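PDB 5A29: exopolygalacturonate lyase from Vibrio vulnificus, which probably cleaves the polygalacturonate of pectin by beta-elimination, as a metal-dependent polysaccharide lyase of family 2. Local coordinates for residues P510-S516 with I565-R570; T38-V43 with F501-F506; I177-Q182 with N202-F208. All blocks are in the same frame, centred on the assembly; numbering follows the deposited sequence.

Contact 1 (P510-S516 with I565-R570); sequences PRYLNAS and IYKQTR
A single antiparallel beta bridge between Tyr512 and Thr569 ties the C-terminal tail to the chain just before strand 514-516. Tyr512 and Thr569 form a non-hydrogen-bonded pair, with a bond on each side of it. Arg570 N donates to Arg511 O at 3.0 Å, and Leu513 N to Gln568 O at 2.9 Å. The second bond is nearly straight, at 171°.

Before the tail, a type I turn runs from Ile565 to Gln568. Asn514 grips it with its side chain. With CG anti to the carbonyl carbon (chi1 -65°), its amide faces the turn, and Asn514 ND2 donates to Ile565 O at 2.9 Å from above the carbonyl plane. Ile565 O also accepts from Gln568 N, which arrives from the opposite face of the carbonyl. One water accepts from Asn514 N and donates to Gln568 O and Ile565 O. A second water donates to both Asn514 O and Tyr566 O. The buried backbone of Asn514 is thus linked to the turn through water.

Leu513 CD1 packs on Arg570 CB at 3.9 Å. Strand 514-516 pairs with strand 60-62; the tail lies beside this sheet. Two tyrosines complete the contact. Ser516 CB sits over the face of the Tyr566 ring in a CH-pi contact, while Asn514 O lies in plane at its edge. Tyr566 O in turn stands 3.6 Å above the plane of the Tyr512 ring, over its centre.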
loop_
_atom_site.group_PDB
_atom_site.type_symbol
_atom_site.label_atom_id
_atom_site.label_comp_id
_atom_site.label_asym_id
_atom_site.label_seq_id
_atom_site.Cartn_x
_atom_site.Cartn_y
_atom_site.Cartn_z
ATOM N N PRO A 510 -0.185 22.097 6.500
ATOM C CA PRO A 510 -1.242 23.122 6.248
ATOM C C PRO A 510 -0.911 24.069 5.094
ATOM O O PRO A 510 -1.775 24.760 4.566
ATOM C CB PRO A 510 -1.329 23.899 7.587
ATOM C CG PRO A 510 -0.158 23.491 8.404
ATOM C CD PRO A 510 0.421 22.202 7.840
ATOM N N ARG A 511 0.346 24.090 4.661
ATOM C CA ARG A 511 0.697 24.909 3.450
ATOM C C ARG A 511 0.274 24.300 2.169
ATOM O O ARG A 511 0.323 24.929 1.147
ATOM C CB ARG A 511 2.222 25.146 3.403
ATOM C CG ARG A 511 2.697 25.870 4.613
ATOM C CD ARG A 511 4.207 26.219 4.493
ATOM N NE ARG A 511 4.373 27.022 5.637
ATOM C CZ ARG A 511 4.176 28.331 5.642
ATOM N NH1 ARG A 511 4.000 28.988 4.509
ATOM N NH2 ARG A 511 4.215 28.927 6.807
ATOM N N TYR A 512 -0.076 23.009 2.140
ATOM C CA TYR A 512 -0.511 22.442 0.867
ATOM C C TYR A 512 -1.807 22.981 0.331
ATOM O O TYR A 512 -2.784 23.154 1.055
ATOM C CB TYR A 512 -0.689 20.883 0.942
ATOM C CG TYR A 512 0.621 20.133 1.070
ATOM C CD1 TYR A 512 1.808 20.607 0.432
ATOM C CD2 TYR A 512 0.673 18.895 1.756
ATOM C CE1 TYR A 512 3.001 19.911 0.546
ATOM C CE2 TYR A 512 1.852 18.139 1.807
ATOM C CZ TYR A 512 3.017 18.671 1.225
ATOM O OH TYR A 512 4.173 17.947 1.318
ATOM N N LEU A 513 -1.833 23.148 -0.986
ATOM C CA LEU A 513 -2.978 23.683 -1.710
ATOM C C LEU A 513 -4.085 22.663 -1.941
ATOM O O LEU A 513 -5.303 22.937 -1.844
ATOM C CB LEU A 513 -2.465 24.237 -3.072
ATOM C CG LEU A 513 -3.541 24.781 -4.015
ATOM C CD1 LEU A 513 -4.293 25.906 -3.283
ATOM C CD2 LEU A 513 -2.898 25.346 -5.323
ATOM N N ASN A 514 -3.695 21.439 -2.286
ATOM C CA ASN A 514 -4.699 20.492 -2.816
ATOM C C ASN A 514 -4.869 19.254 -1.922
ATOM O O ASN A 514 -3.845 18.704 -1.484
ATOM C CB ASN A 514 -4.204 19.972 -4.183
ATOM C CG ASN A 514 -4.137 21.069 -5.226
ATOM O OD1 ASN A 514 -5.171 21.742 -5.470
ATOM N ND2 ASN A 514 -2.934 21.249 -5.873
ATOM N N ALA A 515 -6.110 18.868 -1.630
ATOM C CA ALA A 515 -6.354 17.775 -0.681
ATOM C C ALA A 515 -6.715 16.527 -1.504
ATOM O O ALA A 515 -7.444 16.627 -2.467
ATOM C CB ALA A 515 -7.528 18.112 0.256
ATOM N N SER A 516 -6.222 15.353 -1.098
ATOM C CA SER A 516 -6.654 14.080 -1.720
ATOM C C SER A 516 -7.801 13.487 -0.945
ATOM O O SER A 516 -7.770 13.412 0.277
ATOM C CB SER A 516 -5.462 13.039 -1.734
ATOM O OG SER A 516 -6.029 11.762 -2.018
ATOM N N ILE A 565 0.592 17.674 -8.242
ATOM C CA ILE A 565 -0.637 18.185 -7.635
ATOM C C ILE A 565 -0.550 18.312 -6.097
ATOM O O ILE A 565 -0.651 19.416 -5.546
ATOM C CB ILE A 565 -1.865 17.388 -8.056
ATOM C CG1 ILE A 565 -2.030 17.476 -9.583
ATOM C CG2 ILE A 565 -3.106 17.807 -7.253
ATOM C CD1 ILE A 565 -3.090 16.585 -10.191
ATOM N N TYR A 566 -0.314 17.194 -5.400
ATOM C CA TYR A 566 -0.565 17.141 -3.978
ATOM C C TYR A 566 0.528 17.732 -3.123
ATOM O O TYR A 566 0.324 17.872 -1.887
ATOM C CB TYR A 566 -0.977 15.704 -3.510
ATOM C CG TYR A 566 -2.252 15.287 -4.205
ATOM C CD1 TYR A 566 -3.478 15.861 -3.848
ATOM C CD2 TYR A 566 -2.224 14.410 -5.284
ATOM C CE1 TYR A 566 -4.644 15.493 -4.469
ATOM C CE2 TYR A 566 -3.377 14.038 -5.918
ATOM C CZ TYR A 566 -4.579 14.613 -5.512
ATOM O OH TYR A 566 -5.733 14.268 -6.130
ATOM N N LYS A 567 1.655 18.114 -3.733
ATOM C CA LYS A 567 2.699 18.837 -2.983
ATOM C C LYS A 567 2.805 20.342 -3.348
ATOM O O LYS A 567 3.635 21.035 -2.791
ATOM C CB LYS A 567 4.105 18.202 -3.147
ATOM C CG LYS A 567 4.227 16.835 -2.486
ATOM C CD LYS A 567 5.649 16.355 -2.637
ATOM C CE LYS A 567 5.806 15.119 -1.820
ATOM N NZ LYS A 567 7.229 14.694 -1.923
ATOM N N GLN A 568 1.927 20.803 -4.195
ATOM C CA GLN A 568 1.847 22.261 -4.487
ATOM C C GLN A 568 1.439 23.048 -3.201
ATOM O O GLN A 568 0.667 22.559 -2.317
ATOM C CB GLN A 568 0.821 22.488 -5.608
ATOM C CG GLN A 568 1.232 21.859 -6.937
ATOM C CD GLN A 568 2.684 22.194 -7.295
ATOM O OE1 GLN A 568 2.991 23.356 -7.520
ATOM N NE2 GLN A 568 3.595 21.181 -7.284
ATOM N N THR A 569 1.965 24.256 -3.072
ATOM C CA THR A 569 1.713 25.020 -1.856
ATOM C C THR A 569 0.787 26.166 -2.241
ATOM O O THR A 569 0.606 26.460 -3.435
ATOM C CB THR A 569 2.987 25.524 -1.201
ATOM O OG1 THR A 569 3.787 26.146 -2.197
ATOM C CG2 THR A 569 3.781 24.358 -0.549
ATOM N N ARG A 570 0.081 26.697 -1.254
ATOM C CA ARG A 570 -0.998 27.648 -1.538
ATOM C C ARG A 570 -0.363 29.057 -1.592
ATOM O O ARG A 570 0.699 29.275 -0.981
ATOM C CB ARG A 570 -2.156 27.565 -0.499
ATOM C CG ARG A 570 -1.740 27.118 0.862
ATOM C CD ARG A 570 -2.593 27.662 1.997
ATOM N NE ARG A 570 -3.904 28.080 1.562
ATOM C CZ ARG A 570 -4.598 29.024 2.177
ATOM N NH1 ARG A 570 -4.101 29.580 3.249
ATOM N NH2 ARG A 570 -5.822 29.333 1.771
HETATM O O HOH W 1 -1.034 20.551 -2.584
HETATM O O HOH W 2 -1.725 17.415 -0.283
#

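Contact 2 (T38-V43 with F501-F506); sequences TYIDNV and FVRGYF
Tyr39 and Phe506 meet through different first torsions. In Tyr39, chi1 of 167° puts CG on the far side of CB from N and beside the carbonyl carbon. In Phe506, chi1 of -74° puts CG beside N and turns the ring back to the helix. The result is an edge-to-face pair. The edge of Phe506 is directed at the face of Tyr39, with centroids 5.2 Å apart and planes at 70°. Phe506 CD2 lies over that face, off towards the rim. Val43 CG2, one helical turn on from Tyr39, covers the opposite face. The Tyr39 ring is therefore held between the two. Gly504 O sits at its edge, in the ring plane.

The hairpin here joins strands 501-502 and 505-506 through a type I' turn from Val502 to Tyr505. Its backbone bends with positive phi at Arg503 and Gly504. The hairpin follows helix 484-500 and lies against helix 27-46, near the N terminus. Asn42 makes the polar link. Its ND2 donates to Gly504 O at 2.9 Å, and the acceptor lies almost in the amide plane. ND2 also comes within 3.3 Å of Gly504 CA, a tight approach to a residue without a side chain.

Tyr505 lies across Tyr39 at about a right angle, with Tyr505 CD1 3.7 Å from Tyr39 CE1. Tyr505 OH approaches Asn42 CB at 3.4 Å, and Val43 CG2 touches Tyr505 CE1. At the other end of the contact, Thr38 CG2 meets the edge of the Phe501 ring at CZ, 4.0 Å away. Phe501 CD1 stands over a face of Phe506. Pro522 of helix 521-532 packs on both Tyr39 and Phe506, and Phe90 of helix 88-101 packs on Val43.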
loop_
_atom_site.group_PDB
_atom_site.type_symbol
_atom_site.label_atom_id
_atom_site.label_comp_id
_atom_site.label_asym_id
_atom_site.label_seq_id
_atom_site.Cartn_x
_atom_site.Cartn_y
_atom_site.Cartn_z
ATOM N N THR A 38 -17.996 16.758 8.427
ATOM C CA THR A 38 -17.763 17.947 7.634
ATOM C C THR A 38 -16.911 17.641 6.385
ATOM O O THR A 38 -17.184 18.086 5.283
ATOM C CB THR A 38 -17.055 19.043 8.469
ATOM O OG1 THR A 38 -17.905 19.425 9.574
ATOM C CG2 THR A 38 -16.712 20.288 7.615
ATOM N N TYR A 39 -15.835 16.906 6.594
ATOM C CA TYR A 39 -15.000 16.461 5.458
ATOM C C TYR A 39 -15.829 15.687 4.471
ATOM O O TYR A 39 -15.768 15.952 3.250
ATOM C CB TYR A 39 -13.896 15.561 6.053
ATOM C CG TYR A 39 -13.132 14.769 5.019
ATOM C CD1 TYR A 39 -12.263 15.410 4.161
ATOM C CD2 TYR A 39 -13.280 13.384 4.931
ATOM C CE1 TYR A 39 -11.497 14.692 3.250
ATOM C CE2 TYR A 39 -12.558 12.645 3.951
ATOM C CZ TYR A 39 -11.623 13.324 3.179
ATOM O OH TYR A 39 -10.844 12.673 2.239
ATOM N N ILE A 40 -16.589 14.693 4.945
ATOM C CA ILE A 40 -17.401 13.919 3.993
ATOM C C ILE A 40 -18.354 14.814 3.195
ATOM O O ILE A 40 -18.494 14.671 1.966
ATOM C CB ILE A 40 -18.117 12.755 4.717
ATOM C CG1 ILE A 40 -17.083 11.663 5.162
ATOM C CG2 ILE A 40 -19.319 12.195 3.934
ATOM C CD1 ILE A 40 -17.683 10.663 6.182
ATOM N N ASP A 41 -19.022 15.747 3.899
ATOM C CA ASP A 41 -19.948 16.677 3.232
ATOM C C ASP A 41 -19.242 17.515 2.180
ATOM O O ASP A 41 -19.780 17.687 1.120
ATOM C CB ASP A 41 -20.597 17.618 4.264
ATOM C CG ASP A 41 -21.598 16.883 5.159
ATOM O OD1 ASP A 41 -22.066 15.787 4.758
ATOM O OD2 ASP A 41 -21.890 17.370 6.276
ATOM N N ASN A 42 -18.033 17.992 2.482
ATOM C CA ASN A 42 -17.214 18.757 1.567
ATOM C C ASN A 42 -16.875 17.941 0.326
ATOM O O ASN A 42 -17.045 18.402 -0.797
ATOM C CB ASN A 42 -15.933 19.240 2.247
ATOM C CG ASN A 42 -16.199 20.403 3.220
ATOM O OD1 ASN A 42 -17.243 21.077 3.099
ATOM N ND2 ASN A 42 -15.295 20.657 4.131
ATOM N N VAL A 43 -16.397 16.710 0.536
ATOM C CA VAL A 43 -16.043 15.867 -0.602
ATOM C C VAL A 43 -17.228 15.633 -1.497
ATOM O O VAL A 43 -17.087 15.710 -2.720
ATOM C CB VAL A 43 -15.498 14.515 -0.140
ATOM C CG1 VAL A 43 -15.299 13.600 -1.347
ATOM C CG2 VAL A 43 -14.192 14.749 0.592
ATOM N N PHE A 501 -6.694 18.713 10.111
ATOM C CA PHE A 501 -7.971 19.088 9.522
ATOM C C PHE A 501 -7.927 20.629 9.196
ATOM O O PHE A 501 -8.014 21.430 10.104
ATOM C CB PHE A 501 -9.110 18.819 10.509
ATOM C CG PHE A 501 -10.503 19.080 9.959
ATOM C CD1 PHE A 501 -10.917 18.489 8.800
ATOM C CD2 PHE A 501 -11.426 19.829 10.704
ATOM C CE1 PHE A 501 -12.196 18.673 8.296
ATOM C CE2 PHE A 501 -12.717 20.056 10.205
ATOM C CZ PHE A 501 -13.096 19.457 9.008
ATOM N N VAL A 502 -7.783 20.989 7.930
ATOM C CA VAL A 502 -7.333 22.337 7.551
ATOM C C VAL A 502 -8.215 22.684 6.341
ATOM O O VAL A 502 -8.340 21.863 5.391
ATOM C CB VAL A 502 -5.859 22.311 7.078
ATOM C CG1 VAL A 502 -5.494 23.650 6.361
ATOM C CG2 VAL A 502 -4.931 22.129 8.271
ATOM N N ARG A 503 -8.959 23.793 6.442
ATOM C CA ARG A 503 -9.789 24.300 5.332
ATOM C C ARG A 503 -10.784 23.224 4.880
ATOM O O ARG A 503 -11.192 23.152 3.692
ATOM C CB ARG A 503 -8.898 24.789 4.164
ATOM C CG ARG A 503 -8.092 26.045 4.517
ATOM C CD ARG A 503 -7.280 26.511 3.284
ATOM N NE ARG A 503 -6.188 25.576 2.939
ATOM C CZ ARG A 503 -5.003 25.526 3.555
ATOM N NH1 ARG A 503 -4.729 26.297 4.595
ATOM N NH2 ARG A 503 -4.062 24.679 3.131
ATOM N N GLY A 504 -11.275 22.451 5.847
ATOM C CA GLY A 504 -12.406 21.540 5.528
ATOM C C GLY A 504 -11.960 20.140 5.006
ATOM O O GLY A 504 -12.803 19.279 4.768
ATOM N N TYR A 505 -10.640 19.940 4.901
ATOM C CA TYR A 505 -10.064 18.664 4.402
ATOM C C TYR A 505 -8.935 18.212 5.278
ATOM O O TYR A 505 -8.506 18.920 6.176
ATOM C CB TYR A 505 -9.506 18.882 2.969
ATOM C CG TYR A 505 -10.633 19.061 1.978
ATOM C CD1 TYR A 505 -11.249 17.946 1.412
ATOM C CD2 TYR A 505 -11.167 20.356 1.703
ATOM C CE1 TYR A 505 -12.335 18.093 0.575
ATOM C CE2 TYR A 505 -12.269 20.496 0.883
ATOM C CZ TYR A 505 -12.813 19.377 0.292
ATOM O OH TYR A 505 -13.912 19.465 -0.507
ATOM N N PHE A 506 -8.408 16.997 5.005
ATOM C CA PHE A 506 -7.268 16.513 5.746
ATOM C C PHE A 506 -5.990 16.647 4.901
ATOM O O PHE A 506 -5.956 16.150 3.767
ATOM C CB PHE A 506 -7.502 15.033 6.128
ATOM C CG PHE A 506 -8.524 14.892 7.241
ATOM C CD1 PHE A 506 -8.154 15.154 8.564
ATOM C CD2 PHE A 506 -9.835 14.592 6.945
ATOM C CE1 PHE A 506 -9.057 15.023 9.616
ATOM C CE2 PHE A 506 -10.782 14.531 7.976
ATOM C CZ PHE A 506 -10.402 14.748 9.305
#

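Contact 3 (I177-Q182 with N202-F208); sequences IKAFWQ and NYDDKVF. With EDO (1,2-ethanediol), chain K; EDO (1,2-ethanediol), chain N.
Helix segment 177-182 is lined by the loop 202-208, which comes closest at Ala179 and Tyr203 (CA to CA 5.8 Å) and makes a type I turn from Asp204 to Val207. Asp204 OD1 accepts from Lys206 N in an Asx turn, met from above the carboxylate plane.

Lys178 carries most of the contact. Its chain is extended beyond CG and passes obliquely across the loop side chains to reach Asp205. Lys178 CB packs on Val207 CG1 at 3.7 Å, and Lys178 CD lies 3.3 Å from Tyr203 OH. Lys178 NZ donates to Asp205 O at 3.1 Å, in the carbonyl plane and on a lone pair. Lys178 NZ also forms a salt bridge with Asp205 OD1 at 3.4 Å, its hydrogen bond a weak one. Tyr203 OH donates to the same OD1 at 2.6 Å, on its anti lone pair, and so helps to position the carboxylate. Glu174 forms a further salt bridge with NZ, and Asn255 O accepts from it.

Gln182 is bent at chi2 (78°), which brings NE2 to Asn202 O at 3.2 Å. One water joins its OE1 to Asp204 OD2. Asp204 OD2 also accepts from a 1,2-ethanediol, probably a crystallisation additive.

Phe208 directs its edge at the face of the Trp181 five-membered ring, with CE1 3.5 Å above the indole plane. Trp181 NE1 donates to Leu240 O of helix 234-250. That helix also packs Leu247 on Ile177 and Phe208, while Trp262 and Leu266 of helix 259-272 pack on Trp181. Phe208 also touches Ser259, and so reaches both helices beside Trp181.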
loop_
_atom_site.group_PDB
_atom_site.type_symbol
_atom_site.label_atom_id
_atom_site.label_comp_id
_atom_site.label_asym_id
_atom_site.label_seq_id
_atom_site.Cartn_x
_atom_site.Cartn_y
_atom_site.Cartn_z
ATOM N N ILE A 177 -11.160 -9.492 -10.761
ATOM C CA ILE A 177 -10.042 -10.256 -10.198
ATOM C C ILE A 177 -9.463 -11.250 -11.237
ATOM O O ILE A 177 -8.240 -11.391 -11.381
ATOM C CB ILE A 177 -10.488 -10.974 -8.908
ATOM C CG1 ILE A 177 -10.772 -9.916 -7.813
ATOM C CG2 ILE A 177 -9.480 -12.013 -8.407
ATOM C CD1 ILE A 177 -11.476 -10.531 -6.601
ATOM N N LYS A 178 -10.353 -11.952 -11.956
ATOM C CA LYS A 178 -9.908 -12.895 -13.030
ATOM C C LYS A 178 -9.221 -12.159 -14.172
ATOM O O LYS A 178 -8.191 -12.604 -14.661
ATOM C CB LYS A 178 -11.137 -13.718 -13.523
ATOM C CG LYS A 178 -11.613 -14.714 -12.468
ATOM C CD LYS A 178 -12.830 -15.514 -13.045
ATOM C CE LYS A 178 -13.277 -16.570 -12.052
ATOM N NZ LYS A 178 -14.453 -17.331 -12.570
ATOM N N ALA A 179 -9.698 -10.960 -14.503
ATOM C CA ALA A 179 -9.103 -10.160 -15.573
ATOM C C ALA A 179 -7.778 -9.589 -15.128
ATOM O O ALA A 179 -6.849 -9.474 -15.926
ATOM C CB ALA A 179 -10.034 -9.017 -16.011
ATOM N N PHE A 180 -7.668 -9.261 -13.835
ATOM C CA PHE A 180 -6.403 -8.639 -13.311
ATOM C C PHE A 180 -5.282 -9.721 -13.473
ATOM O O PHE A 180 -4.205 -9.473 -13.995
ATOM C CB PHE A 180 -6.710 -8.313 -11.807
ATOM C CG PHE A 180 -5.539 -7.739 -11.021
ATOM C CD1 PHE A 180 -4.536 -7.013 -11.636
ATOM C CD2 PHE A 180 -5.517 -7.880 -9.650
ATOM C CE1 PHE A 180 -3.483 -6.414 -10.891
ATOM C CE2 PHE A 180 -4.477 -7.325 -8.871
ATOM C CZ PHE A 180 -3.428 -6.623 -9.503
ATOM N N TRP A 181 -5.527 -10.908 -12.952
ATOM C CA TRP A 181 -4.542 -12.010 -13.096
ATOM C C TRP A 181 -4.249 -12.290 -14.596
ATOM O O TRP A 181 -3.100 -12.369 -15.007
ATOM C CB TRP A 181 -5.020 -13.260 -12.364
ATOM C CG TRP A 181 -4.621 -13.301 -10.913
ATOM C CD1 TRP A 181 -5.163 -12.532 -9.859
ATOM C CD2 TRP A 181 -3.608 -14.129 -10.330
ATOM N NE1 TRP A 181 -4.519 -12.861 -8.671
ATOM C CE2 TRP A 181 -3.587 -13.847 -8.926
ATOM C CE3 TRP A 181 -2.732 -15.132 -10.849
ATOM C CZ2 TRP A 181 -2.735 -14.509 -8.057
ATOM C CZ3 TRP A 181 -1.872 -15.780 -9.987
ATOM C CH2 TRP A 181 -1.885 -15.489 -8.594
ATOM N N GLN A 182 -5.298 -12.400 -15.403
ATOM C CA GLN A 182 -5.129 -12.730 -16.846
ATOM C C GLN A 182 -4.297 -11.667 -17.566
ATOM O O GLN A 182 -3.421 -11.970 -18.356
ATOM C CB GLN A 182 -6.552 -12.929 -17.467
ATOM C CG GLN A 182 -6.576 -12.991 -19.007
ATOM C CD GLN A 182 -6.120 -14.368 -19.528
ATOM O OE1 GLN A 182 -5.659 -15.190 -18.763
ATOM N NE2 GLN A 182 -6.220 -14.591 -20.831
ATOM N N ASN A 202 -7.821 -10.628 -23.871
ATOM C CA ASN A 202 -9.110 -11.349 -23.686
ATOM C C ASN A 202 -9.385 -11.915 -22.296
ATOM O O ASN A 202 -8.531 -12.509 -21.680
ATOM C CB ASN A 202 -9.255 -12.480 -24.725
ATOM C CG ASN A 202 -9.239 -11.932 -26.138
ATOM O OD1 ASN A 202 -10.276 -11.567 -26.690
ATOM N ND2 ASN A 202 -8.052 -11.756 -26.675
ATOM N N TYR A 203 -10.612 -11.720 -21.830
ATOM C CA TYR A 203 -11.097 -12.258 -20.588
ATOM C C TYR A 203 -11.053 -13.768 -20.639
ATOM O O TYR A 203 -11.365 -14.341 -21.667
ATOM C CB TYR A 203 -12.533 -11.788 -20.319
ATOM C CG TYR A 203 -13.078 -12.345 -19.021
ATOM C CD1 TYR A 203 -12.629 -11.843 -17.790
ATOM C CD2 TYR A 203 -14.023 -13.378 -19.002
ATOM C CE1 TYR A 203 -13.084 -12.372 -16.580
ATOM C CE2 TYR A 203 -14.503 -13.901 -17.785
ATOM C CZ TYR A 203 -14.031 -13.361 -16.575
ATOM O OH TYR A 203 -14.438 -13.887 -15.359
ATOM N N ASP A 204 -10.752 -14.410 -19.517
ATOM C CA ASP A 204 -10.834 -15.861 -19.416
ATOM C C ASP A 204 -11.412 -16.291 -18.080
ATOM O O ASP A 204 -10.763 -16.153 -17.024
ATOM C CB ASP A 204 -9.444 -16.478 -19.657
ATOM C CG ASP A 204 -9.426 -18.012 -19.531
ATOM O OD1 ASP A 204 -10.466 -18.678 -19.233
ATOM O OD2 ASP A 204 -8.298 -18.539 -19.633
ATOM N N ASP A 205 -12.645 -16.784 -18.130
ATOM C CA ASP A 205 -13.352 -17.165 -16.934
ATOM C C ASP A 205 -12.651 -18.302 -16.203
ATOM O O ASP A 205 -12.882 -18.514 -15.014
ATOM C CB ASP A 205 -14.833 -17.512 -17.218
ATOM C CG ASP A 205 -15.710 -17.294 -16.022
ATOM O OD1 ASP A 205 -15.738 -16.156 -15.458
ATOM O OD2 ASP A 205 -16.297 -18.283 -15.559
ATOM N N LYS A 206 -11.796 -19.034 -16.911
ATOM C CA LYS A 206 -11.195 -20.230 -16.295
ATOM C C LYS A 206 -9.718 -20.036 -15.983
ATOM O O LYS A 206 -9.006 -21.024 -15.732
ATOM C CB LYS A 206 -11.368 -21.431 -17.232
ATOM C CG LYS A 206 -12.862 -21.616 -17.558
ATOM C CD LYS A 206 -13.150 -22.837 -18.432
ATOM C CE LYS A 206 -13.431 -24.062 -17.594
ATOM N NZ LYS A 206 -12.154 -24.768 -17.233
ATOM N N VAL A 207 -9.288 -18.759 -15.956
ATOM C CA VAL A 207 -7.913 -18.385 -15.549
ATOM C C VAL A 207 -7.368 -19.176 -14.349
ATOM O O VAL A 207 -6.235 -19.672 -14.424
ATOM C CB VAL A 207 -7.732 -16.844 -15.422
ATOM C CG1 VAL A 207 -8.587 -16.283 -14.247
ATOM C CG2 VAL A 207 -6.247 -16.444 -15.355
ATOM N N PHE A 208 -8.107 -19.348 -13.252
ATOM C CA PHE A 208 -7.515 -19.973 -12.052
ATOM C C PHE A 208 -7.577 -21.521 -12.113
ATOM O O PHE A 208 -7.143 -22.222 -11.189
ATOM C CB PHE A 208 -8.184 -19.479 -10.791
ATOM C CG PHE A 208 -7.862 -18.033 -10.481
ATOM C CD1 PHE A 208 -6.553 -17.673 -10.115
ATOM C CD2 PHE A 208 -8.863 -17.047 -10.523
ATOM C CE1 PHE A 208 -6.256 -16.341 -9.765
ATOM C CE2 PHE A 208 -8.555 -15.692 -10.235
ATOM C CZ PHE A 208 -7.234 -15.359 -9.866
HETATM C C1 EDO K . -6.807 -21.397 -18.749
HETATM O O1 EDO K . -7.665 -21.268 -19.890
HETATM C C2 EDO K . -7.548 -22.260 -17.755
HETATM O O2 EDO K . -7.735 -23.523 -18.403
HETATM C C1 EDO N . -5.301 -24.723 -9.648
HETATM O O1 EDO N . -6.564 -24.769 -10.303
HETATM C C2 EDO N . -5.222 -25.915 -8.701
HETATM O O2 EDO N . -6.299 -25.794 -7.800
HETATM O O HOH W 3 -9.633 -13.629 -17.009
HETATM O O HOH W 4 -5.966 -18.020 -18.602
#

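How the contacts relate
From the N terminus, contact 2 opens first, on helix 27-46. Contact 3 opens and closes within the long span that follows, a short loop returning onto helix 170-184. Contact 2 then closes at the hairpin 501-506, bringing the two ends of that span together. Contact 1 opens only afterwards, at 510-516, and closes at the C terminus, so it is in series with the others. Contacts 1 and 2 are neighbours, with centres 14 Å apart. Arg503 NH2 probably hydrogen-bonds Pro510 O, and Ala515 CB packs on Tyr505 CB. Together they gather both chain ends into one region. Contact 3 stands apart, its centre about 39 Å from each.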